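Local coordinates for protein Rho guanine nucleotide exchange factor 11 (Homo sapiens, PDB 5JHH) that probably activates Rho-family GTPases by promoting exchange of GDP for GTP through its paired RhoGEF (DH) and PH domains, at residues 38-43 with 160-165; 53-58 with 142-147; 74-79 with 111-116. One frame throughout, in Å; residues are numbered along the deposited sequence. Where two conformers were deposited one is given.

How the contacts relate
The three contacts offer a worked example of how an all-helical domain is tied together: all lie in the RhoGEF domain, and none draws on the strands of the PH domain. Their segments nest along the chain, with contact 3 (74-79 with 111-116) innermost, contact 2 (53-58 with 142-147) enclosing it and contact 1 (38-43 with 160-165) outermost. Helix 18-54 carries the first segment of contact 1, and the turn that ends it carries that of contact 2, centres about 17 Å apart. Contact 3 joins two other helices, its centre about 15 Å from contact 1, which it touches, and 27 Å from contact 2. Chain-distant helices thus form one bundle, with 160-165 also facing the other protein.

Contact 1: 38-43 with 160-165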
loop_
_atom_site.group_PDB
_atom_site.type_symbol
_atom_site.label_atom_id
_atom_site.label_comp_id
_atom_site.label_asym_id
_atom_site.label_seq_id
_atom_site.Cartn_x
_atom_site.Cartn_y
_atom_site.Cartn_z
ATOM N N LEU A 38 -15.169 10.668 -9.363
ATOM C CA LEU A 38 -15.680 10.708 -10.710
ATOM C C LEU A 38 -15.021 11.795 -11.514
ATOM O O LEU A 38 -14.677 11.606 -12.673
ATOM C CB LEU A 38 -17.180 10.875 -10.664
ATOM C CG LEU A 38 -17.956 10.802 -11.968
ATOM C CD1 LEU A 38 -17.562 9.588 -12.796
ATOM C CD2 LEU A 38 -19.444 10.744 -11.648
ATOM N N ARG A 39 -14.805 12.944 -10.898
ATOM C CA ARG A 39 -14.146 14.035 -11.604
ATOM C C ARG A 39 -12.768 13.591 -12.054
ATOM O O ARG A 39 -12.393 13.779 -13.218
ATOM C CB ARG A 39 -14.040 15.275 -10.721
ATOM C CG ARG A 39 -13.743 16.564 -11.480
ATOM C CD ARG A 39 -12.905 17.530 -10.634
ATOM N NE ARG A 39 -12.013 18.319 -11.467
ATOM C CZ ARG A 39 -10.692 18.176 -11.506
ATOM N NH1 ARG A 39 -9.993 18.940 -12.297
ATOM N NH2 ARG A 39 -10.064 17.292 -10.743
ATOM N N THR A 40 -12.032 12.954 -11.149
ATOM C CA THR A 40 -10.696 12.522 -11.465
ATOM C C THR A 40 -10.683 11.505 -12.593
ATOM O O THR A 40 -9.817 11.538 -13.449
ATOM C CB THR A 40 -10.032 11.914 -10.239
ATOM O OG1 THR A 40 -9.984 12.890 -9.218
ATOM C CG2 THR A 40 -8.621 11.472 -10.513
ATOM N N LEU A 41 -11.640 10.602 -12.619
ATOM C CA LEU A 41 -11.672 9.677 -13.712
ATOM C C LEU A 41 -11.928 10.380 -15.038
ATOM O O LEU A 41 -11.417 9.931 -16.094
ATOM C CB LEU A 41 -12.709 8.589 -13.517
ATOM C CG LEU A 41 -12.551 7.739 -12.269
ATOM C CD1 LEU A 41 -13.707 6.744 -12.202
ATOM C CD2 LEU A 41 -11.235 7.005 -12.228
ATOM N N ARG A 42 -12.738 11.433 -15.019
ATOM C CA ARG A 42 -13.053 12.140 -16.274
ATOM C C ARG A 42 -11.907 12.984 -16.728
ATOM O O ARG A 42 -11.750 13.199 -17.928
ATOM C CB ARG A 42 -14.302 12.995 -16.192
ATOM C CG ARG A 42 -15.533 12.128 -16.114
ATOM C CD ARG A 42 -16.794 12.954 -16.100
ATOM N NE ARG A 42 -17.935 12.111 -16.451
ATOM C CZ ARG A 42 -19.040 12.023 -15.739
ATOM N NH1 ARG A 42 -20.002 11.200 -16.126
ATOM N NH2 ARG A 42 -19.190 12.772 -14.649
ATOM N N VAL A 43 -11.069 13.389 -15.786
ATOM C CA VAL A 43 -9.804 13.987 -16.145
ATOM C C VAL A 43 -8.916 12.957 -16.839
ATOM O O VAL A 43 -8.328 13.262 -17.879
ATOM C CB VAL A 43 -9.056 14.521 -14.933
ATOM C CG1 VAL A 43 -7.664 14.966 -15.324
ATOM C CG2 VAL A 43 -9.814 15.691 -14.341
ATOM N N ARG A 160 0.802 9.329 -13.432
ATOM C CA ARG A 160 1.021 8.267 -12.459
ATOM C C ARG A 160 0.425 8.584 -11.089
ATOM O O ARG A 160 0.081 7.672 -10.363
ATOM C CB ARG A 160 2.505 7.847 -12.358
ATOM C CG ARG A 160 3.574 8.938 -12.088
ATOM C CD ARG A 160 4.854 8.307 -11.477
ATOM N NE ARG A 160 4.520 7.090 -10.684
ATOM C CZ ARG A 160 4.813 5.827 -11.017
ATOM N NH1 ARG A 160 4.358 4.829 -10.270
ATOM N NH2 ARG A 160 5.558 5.555 -12.092
ATOM N N ASP A 161 0.215 9.863 -10.783
ATOM C CA ASP A 161 -0.336 10.253 -9.515
ATOM C C ASP A 161 -1.844 10.219 -9.576
ATOM O O ASP A 161 -2.469 10.245 -8.530
ATOM C CB ASP A 161 0.113 11.689 -9.057
ATOM C CG ASP A 161 1.634 11.930 -9.153
ATOM O OD1 ASP A 161 2.460 11.036 -8.742
ATOM O OD2 ASP A 161 2.013 13.060 -9.635
ATOM N N LEU A 162 -2.448 10.245 -10.763
ATOM C CA LEU A 162 -3.919 10.317 -10.891
ATOM C C LEU A 162 -4.547 8.946 -11.173
ATOM O O LEU A 162 -5.669 8.631 -10.760
ATOM C CB LEU A 162 -4.263 11.246 -12.055
ATOM C CG LEU A 162 -3.842 12.707 -11.893
ATOM C CD1 LEU A 162 -3.781 13.473 -13.195
ATOM C CD2 LEU A 162 -4.792 13.426 -10.927
ATOM N N ILE A 163 -3.816 8.114 -11.902
ATOM C CA ILE A 163 -4.376 6.862 -12.414
ATOM C C ILE A 163 -4.566 5.803 -11.303
ATOM O O ILE A 163 -5.327 4.851 -11.439
ATOM C CB ILE A 163 -3.498 6.329 -13.534
ATOM C CG1 ILE A 163 -4.274 5.408 -14.444
ATOM C CG2 ILE A 163 -2.306 5.624 -12.986
ATOM C CD1 ILE A 163 -3.460 4.855 -15.586
ATOM N N ILE A 164 -3.856 6.003 -10.213
ATOM C CA ILE A 164 -3.984 5.185 -9.039
ATOM C C ILE A 164 -5.204 5.542 -8.186
ATOM O O ILE A 164 -5.510 4.865 -7.215
ATOM C CB ILE A 164 -2.704 5.281 -8.201
ATOM C CG1 ILE A 164 -2.650 4.136 -7.231
ATOM C CG2 ILE A 164 -2.633 6.599 -7.439
ATOM C CD1 ILE A 164 -1.418 4.102 -6.415
ATOM N N SER A 165 -5.950 6.552 -8.591
ATOM C CA SER A 165 -7.043 7.028 -7.771
ATOM C C SER A 165 -8.104 5.957 -7.595
ATOM O O SER A 165 -8.769 5.950 -6.587
ATOM C CB SER A 165 -7.670 8.277 -8.385
ATOM O OG SER A 165 -8.177 7.851 -9.645
#
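The methyl group of Thr40 and the hydroxymethyl group of Ser165 form the tightest part of this contact. Thr40 CG2 lies 3.7 Å from Ser165 OG and 4.0 Å from Ser165 CB, a meeting of side-chain ends without a hydrogen bond between them. The threonine is turned with CG2 anti to its own N (OG1 at chi1 -60°), which sends the methyl across the gap and keeps OG1 beside its own helix, where it bonds weakly to Ser36 O. Ser165 OG instead donates to Leu162 O at 2.9 Å, almost in line with the carbonyl (176°). The same oxygen accepts from Ser165 N at 3.0 Å, so two donors grip it and close the type I turn from Leu162 to Ser165, leaving the serine oxygen beside the Thr40 methyl.

Away from this point the fit slackens. That doubly bonded Leu162 O is 4.1 Å from Thr40 CG2, Leu162 CD2 stands 4.3 Å from the same methyl, and Leu41 merely brushes the serine with CD2, at 4.1 Å from Ser165 OG. Thr40 and Ser165 both remain partly exposed, while the leucines are buried. On the far side of the turn, Arg160, Asp161 and Ile164 pack against the other protein of the assembly, so the segment 160-165 lies between that partner and helix 18-54. Leu162 also packs on Leu44 and Phe48 of helix 18-54, Leu41 leans on Ile74 and His77 of helix 70-89, and Ser165 opens helix 165-182.

Contact 2: 53-58 with 142-147; sequences KKENLM and QLFMQE
Phe144 meets Leu57 because its CG stands anti to the backbone N (chi1 167°), carrying the ring straight off helix 139-150, while Leu57 has CG anti to its carbonyl carbon (chi1 -83°), which sets CG over the ring and CD1 at its CB end. The platform on the other side is a Schellman motif: Asn56, with positive phi, is the C-prime residue that ends helix 18-54, with Leu57 N bonded to Met52 O and Asn56 N to Lys53 O. The turn out of the helix places Leu57 against helix 139-150.

Leu57 CG makes a CH-pi contact over one ring face, 3.9 Å from the Phe144 centroid and 14° off the normal. Glu55 approaches differently, bringing OE1 to the ring edge, near its plane, at 4.1 Å from Phe144 CD2; its carboxylate is turned steeply against the ring. Met52 and Arg51 of helix 18-54 also pack on the phenylalanine. A serine in place of Phe144 would probably open a gap beneath Leu57, costing it the CH-pi partner and leaving its branches freer to turn. Arg140, one turn before Phe144, donates to the carbonyl oxygens of Glu55 and Asn56, in the turn after helix 18-54, and Leu57 packs on it and on Phe141. Closest of all across the two segments, the CD1 methyl of Leu57 sits 3.5 Å from Phe144 CB.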
loop_
_atom_site.group_PDB
_atom_site.type_symbol
_atom_site.label_atom_id
_atom_site.label_comp_id
_atom_site.label_asym_id
_atom_site.label_seq_id
_atom_site.Cartn_x
_atom_site.Cartn_y
_atom_site.Cartn_z
ATOM N N LYS A 53 -5.381 8.347 -27.653
ATOM C CA LYS A 53 -6.037 7.512 -28.618
ATOM C C LYS A 53 -6.191 8.266 -29.916
ATOM O O LYS A 53 -5.789 7.777 -30.943
ATOM C CB LYS A 53 -7.410 7.137 -28.101
ATOM C CG LYS A 53 -8.083 6.020 -28.879
ATOM C CD LYS A 53 -9.543 6.331 -29.122
ATOM C CE LYS A 53 -10.408 5.112 -28.907
ATOM N NZ LYS A 53 -10.616 4.937 -27.441
ATOM N N LYS A 54 -6.808 9.441 -29.850
ATOM C CA LYS A 54 -7.089 10.246 -31.022
ATOM C C LYS A 54 -5.792 10.626 -31.767
ATOM O O LYS A 54 -5.766 10.536 -32.985
ATOM C CB LYS A 54 -7.900 11.503 -30.649
ATOM C CG LYS A 54 -7.853 12.640 -31.671
ATOM C CD LYS A 54 -8.887 12.464 -32.790
ATOM C CE LYS A 54 -10.177 13.239 -32.526
ATOM N NZ LYS A 54 -9.923 14.702 -32.380
ATOM N N GLU A 55 -4.730 11.041 -31.068
ATOM C CA GLU A 55 -3.497 11.432 -31.759
ATOM C C GLU A 55 -2.456 10.293 -31.896
ATOM O O GLU A 55 -1.287 10.565 -32.158
ATOM C CB GLU A 55 -2.848 12.591 -31.024
ATOM C CG GLU A 55 -3.710 13.841 -30.967
ATOM C CD GLU A 55 -3.196 14.880 -29.971
ATOM O OE1 GLU A 55 -1.964 14.952 -29.746
ATOM O OE2 GLU A 55 -4.031 15.637 -29.414
ATOM N N ASN A 56 -2.853 9.033 -31.699
ATOM C CA ASN A 56 -1.908 7.899 -31.816
ATOM C C ASN A 56 -0.555 8.096 -31.139
ATOM O O ASN A 56 0.492 7.872 -31.724
ATOM C CB ASN A 56 -1.678 7.546 -33.287
ATOM C CG ASN A 56 -2.967 7.131 -33.985
ATOM O OD1 ASN A 56 -3.435 5.981 -33.838
ATOM N ND2 ASN A 56 -3.582 8.079 -34.711
ATOM N N LEU A 57 -0.581 8.490 -29.884
ATOM C CA LEU A 57 0.626 8.604 -29.094
ATOM C C LEU A 57 1.306 7.273 -28.887
ATOM O O LEU A 57 2.551 7.197 -28.680
ATOM C CB LEU A 57 0.323 9.230 -27.743
ATOM C CG LEU A 57 0.265 10.752 -27.783
ATOM C CD1 LEU A 57 1.675 11.296 -27.842
ATOM C CD2 LEU A 57 -0.562 11.270 -28.959
ATOM N N MET A 58 0.524 6.206 -28.925
ATOM C CA MET A 58 1.118 4.887 -28.744
ATOM C C MET A 58 0.285 3.836 -29.448
ATOM O O MET A 58 -0.854 4.098 -29.827
ATOM C CB MET A 58 1.286 4.589 -27.258
ATOM C CG MET A 58 0.014 4.165 -26.492
ATOM S SD MET A 58 0.295 4.000 -24.697
ATOM C CE MET A 58 0.684 5.657 -24.196
ATOM N N GLN A 142 7.286 12.466 -24.607
ATOM C CA GLN A 142 7.670 13.278 -23.435
ATOM C C GLN A 142 7.045 14.650 -23.480
ATOM O O GLN A 142 6.515 15.135 -22.489
ATOM C CB GLN A 142 9.173 13.405 -23.364
ATOM C CG GLN A 142 9.680 14.406 -22.337
ATOM C CD GLN A 142 11.091 14.834 -22.656
ATOM O OE1 GLN A 142 11.319 15.980 -23.030
ATOM N NE2 GLN A 142 12.039 13.895 -22.580
ATOM N N LEU A 143 7.056 15.241 -24.660
ATOM C CA LEU A 143 6.354 16.495 -24.931
ATOM C C LEU A 143 4.861 16.445 -24.679
ATOM O O LEU A 143 4.277 17.357 -24.106
ATOM C CB LEU A 143 6.567 16.919 -26.394
ATOM C CG LEU A 143 7.344 18.217 -26.559
ATOM C CD1 LEU A 143 8.101 18.231 -27.893
ATOM C CD2 LEU A 143 6.370 19.393 -26.433
ATOM N N PHE A 144 4.208 15.412 -25.190
ATOM C CA PHE A 144 2.789 15.315 -25.008
ATOM C C PHE A 144 2.458 15.207 -23.505
ATOM O O PHE A 144 1.498 15.811 -23.007
ATOM C CB PHE A 144 2.269 14.100 -25.758
ATOM C CG PHE A 144 0.887 13.742 -25.384
ATOM C CD1 PHE A 144 0.646 12.990 -24.266
ATOM C CD2 PHE A 144 -0.173 14.204 -26.111
ATOM C CE1 PHE A 144 -0.632 12.680 -23.892
ATOM C CE2 PHE A 144 -1.459 13.883 -25.741
ATOM C CZ PHE A 144 -1.687 13.142 -24.616
ATOM N N MET A 145 3.246 14.426 -22.794
ATOM C CA MET A 145 2.983 14.210 -21.381
ATOM C C MET A 145 3.180 15.524 -20.608
ATOM O O MET A 145 2.395 15.826 -19.703
ATOM C CB MET A 145 3.847 13.074 -20.807
ATOM C CG MET A 145 3.408 11.701 -21.300
ATOM S SD MET A 145 1.780 11.170 -20.676
ATOM C CE MET A 145 2.174 11.002 -18.949
ATOM N N GLN A 146 4.145 16.347 -21.013
ATOM C CA GLN A 146 4.332 17.616 -20.308
ATOM C C GLN A 146 3.149 18.514 -20.537
ATOM O O GLN A 146 2.677 19.160 -19.627
ATOM C CB GLN A 146 5.560 18.366 -20.785
ATOM C CG GLN A 146 6.864 17.770 -20.345
ATOM C CD GLN A 146 8.039 18.415 -21.067
ATOM O OE1 GLN A 146 7.902 19.494 -21.667
ATOM N NE2 GLN A 146 9.197 17.759 -21.020
ATOM N N GLU A 147 2.699 18.583 -21.780
ATOM C CA GLU A 147 1.571 19.437 -22.134
ATOM C C GLU A 147 0.318 18.997 -21.389
ATOM O O GLU A 147 -0.416 19.797 -20.842
ATOM C CB GLU A 147 1.326 19.362 -23.650
ATOM C CG GLU A 147 1.330 20.704 -24.389
ATOM C CD GLU A 147 2.098 20.664 -25.733
ATOM O OE1 GLU A 147 1.451 20.456 -26.793
ATOM O OE2 GLU A 147 3.352 20.847 -25.744
#

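Contact 3: 74-79 with 111-116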
loop_
_atom_site.group_PDB
_atom_site.type_symbol
_atom_site.label_atom_id
_atom_site.label_comp_id
_atom_site.label_asym_id
_atom_site.label_seq_id
_atom_site.Cartn_x
_atom_site.Cartn_y
_atom_site.Cartn_z
ATOM N N ILE A 74 -15.849 4.445 -15.385
ATOM C CA ILE A 74 -16.542 5.690 -15.179
ATOM C C ILE A 74 -18.039 5.472 -14.946
ATOM O O ILE A 74 -18.629 6.094 -14.044
ATOM C CB ILE A 74 -16.307 6.605 -16.377
ATOM C CG1 ILE A 74 -14.894 7.201 -16.282
ATOM C CG2 ILE A 74 -17.400 7.639 -16.521
ATOM C CD1 ILE A 74 -14.489 8.025 -17.512
ATOM N N GLU A 75 -18.651 4.601 -15.739
ATOM C CA GLU A 75 -20.063 4.291 -15.557
ATOM C C GLU A 75 -20.407 3.548 -14.220
ATOM O O GLU A 75 -21.405 3.827 -13.586
ATOM C CB GLU A 75 -20.549 3.529 -16.774
ATOM C CG GLU A 75 -22.060 3.274 -16.826
ATOM C CD GLU A 75 -22.901 4.503 -16.504
ATOM O OE1 GLU A 75 -22.476 5.654 -16.791
ATOM O OE2 GLU A 75 -23.981 4.293 -15.919
ATOM N N ILE A 76 -19.547 2.664 -13.751
ATOM C CA ILE A 76 -19.680 2.139 -12.410
ATOM C C ILE A 76 -19.925 3.270 -11.421
ATOM O O ILE A 76 -20.798 3.170 -10.534
ATOM C CB ILE A 76 -18.381 1.476 -11.904
ATOM C CG1 ILE A 76 -18.059 0.164 -12.605
ATOM C CG2 ILE A 76 -18.383 1.273 -10.395
ATOM C CD1 ILE A 76 -19.081 -0.877 -12.466
ATOM N N HIS A 77 -19.057 4.274 -11.460
ATOM C CA HIS A 77 -19.129 5.342 -10.463
ATOM C C HIS A 77 -20.190 6.406 -10.758
ATOM O O HIS A 77 -20.739 7.001 -9.826
ATOM C CB HIS A 77 -17.778 6.013 -10.227
ATOM C CG HIS A 77 -16.801 5.148 -9.524
ATOM N ND1 HIS A 77 -16.766 5.032 -8.157
ATOM C CD2 HIS A 77 -15.809 4.355 -9.994
ATOM C CE1 HIS A 77 -15.804 4.203 -7.812
ATOM N NE2 HIS A 77 -15.222 3.762 -8.909
ATOM N N ASN A 78 -20.441 6.676 -12.020
ATOM C CA ASN A 78 -21.429 7.668 -12.388
ATOM C C ASN A 78 -22.836 7.190 -12.011
ATOM O O ASN A 78 -23.588 7.921 -11.394
ATOM C CB ASN A 78 -21.341 7.894 -13.875
ATOM C CG ASN A 78 -22.379 8.875 -14.398
ATOM O OD1 ASN A 78 -22.368 10.052 -14.078
ATOM N ND2 ASN A 78 -23.257 8.378 -15.237
ATOM N N SER A 79 -23.145 5.941 -12.307
ATOM C CA SER A 79 -24.429 5.392 -11.952
ATOM C C SER A 79 -24.634 5.534 -10.462
ATOM O O SER A 79 -25.640 6.036 -10.018
ATOM C CB SER A 79 -24.569 3.934 -12.405
ATOM O OG SER A 79 -23.627 3.078 -11.751
ATOM N N GLU A 111 -19.776 -8.089 -7.785
ATOM C CA GLU A 111 -19.038 -8.858 -8.773
ATOM C C GLU A 111 -18.557 -7.907 -9.880
ATOM O O GLU A 111 -17.392 -7.961 -10.284
ATOM C CB GLU A 111 -19.911 -9.969 -9.382
ATOM C CG GLU A 111 -20.384 -11.031 -8.400
ATOM C CD GLU A 111 -19.242 -11.824 -7.829
ATOM O OE1 GLU A 111 -18.267 -12.089 -8.574
ATOM O OE2 GLU A 111 -19.277 -12.148 -6.649
ATOM N N GLU A 112 -19.472 -7.070 -10.364
ATOM C CA GLU A 112 -19.174 -6.115 -11.428
ATOM C C GLU A 112 -18.054 -5.145 -11.022
ATOM O O GLU A 112 -17.071 -5.003 -11.764
ATOM C CB GLU A 112 -20.432 -5.356 -11.822
ATOM C CG GLU A 112 -20.210 -4.286 -12.865
ATOM C CD GLU A 112 -21.486 -3.505 -13.234
ATOM O OE1 GLU A 112 -22.343 -3.229 -12.347
ATOM O OE2 GLU A 112 -21.628 -3.131 -14.426
ATOM N N LEU A 113 -18.144 -4.570 -9.816
ATOM C CA LEU A 113 -17.185 -3.567 -9.364
ATOM C C LEU A 113 -15.806 -4.174 -9.203
ATOM O O LEU A 113 -14.814 -3.594 -9.663
ATOM C CB LEU A 113 -17.605 -2.944 -8.048
ATOM C CG LEU A 113 -16.570 -2.051 -7.358
ATOM C CD1 LEU A 113 -16.004 -0.896 -8.186
ATOM C CD2 LEU A 113 -17.219 -1.454 -6.138
ATOM N N GLN A 114 -15.725 -5.362 -8.615
ATOM C CA GLN A 114 -14.417 -5.948 -8.415
ATOM C C GLN A 114 -13.798 -6.398 -9.710
ATOM O O GLN A 114 -12.599 -6.296 -9.841
ATOM C CB GLN A 114 -14.370 -7.030 -7.337
ATOM C CG GLN A 114 -15.002 -8.349 -7.657
ATOM C CD GLN A 114 -15.278 -9.212 -6.401
ATOM O OE1 GLN A 114 -15.079 -8.796 -5.263
ATOM N NE2 GLN A 114 -15.691 -10.482 -6.635
ATOM N N GLN A 115 -14.595 -6.814 -10.686
ATOM C CA GLN A 115 -14.025 -7.262 -11.927
ATOM C C GLN A 115 -13.450 -6.057 -12.610
ATOM O O GLN A 115 -12.382 -6.102 -13.148
ATOM C CB GLN A 115 -15.052 -7.792 -12.936
ATOM C CG GLN A 115 -15.789 -9.038 -12.626
ATOM C CD GLN A 115 -16.824 -9.336 -13.731
ATOM O OE1 GLN A 115 -17.904 -8.721 -13.803
ATOM N NE2 GLN A 115 -16.483 -10.243 -14.595
ATOM N N VAL A 116 -14.265 -5.032 -12.745
ATOM C CA VAL A 116 -13.880 -3.842 -13.475
ATOM C C VAL A 116 -12.712 -3.163 -12.777
ATOM O O VAL A 116 -11.733 -2.888 -13.410
ATOM C CB VAL A 116 -15.073 -2.911 -13.635
ATOM C CG1 VAL A 116 -14.653 -1.627 -14.300
ATOM C CG2 VAL A 116 -16.134 -3.608 -14.505
#
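Ile76 meets three residues of helix 107-121 at once: its CG1-CD1 arm meets Glu112 at the tip and Val116 along its side, while the CG2 methyl meets Leu113. CD1 of Ile76 lies 3.6 Å from both Glu112 CG and CD, so the terminal methyl rests against the aliphatic part and the carboxylate carbon of an extended side chain that runs alongside in the opposing sense. Ile76 CG2 touches Leu113 CD1 at 3.9 Å, the two side chains lying about at right angles. Ile76 CG1 is 4.2 Å from Val116 CG1, the longest of these approaches. Glu112 owes its reach to CG being anti to its N (chi1 177°), with the next bond extended as well.

Around these groups lies a second shell. Arg104 of helix 98-105 packs on both Ile76 and Leu113 and makes a long, weak ion pair with Glu112 OE1 at the exposed end of the contact. Ile76 CG2 also lies 4.0 Å above one face of the His77 ring, toward its rim. That ring is held from turning by hydrogen bonds at both nitrogens, ND1 to Glu34 and NE2 to Glu166, and it meets His37 edge-to-face. Leu113 continues inward to Leu170 and Ile204, on helices 165-182 and 189-227. On the side of helix 70-89 turned to helix 18-54, Asn78 ND2 donates to Glu75 OE1 at 3.2 Å, on the syn side of the carboxylate and 21° out of its plane.

The axes of the two helical segments approach to 10.7 Å, their N-to-C directions 141° apart. The contact thus joins helices 70-89 and 107-121, crossing obliquely and roughly antiparallel, within the elongated helical bundle characteristic of DH domains.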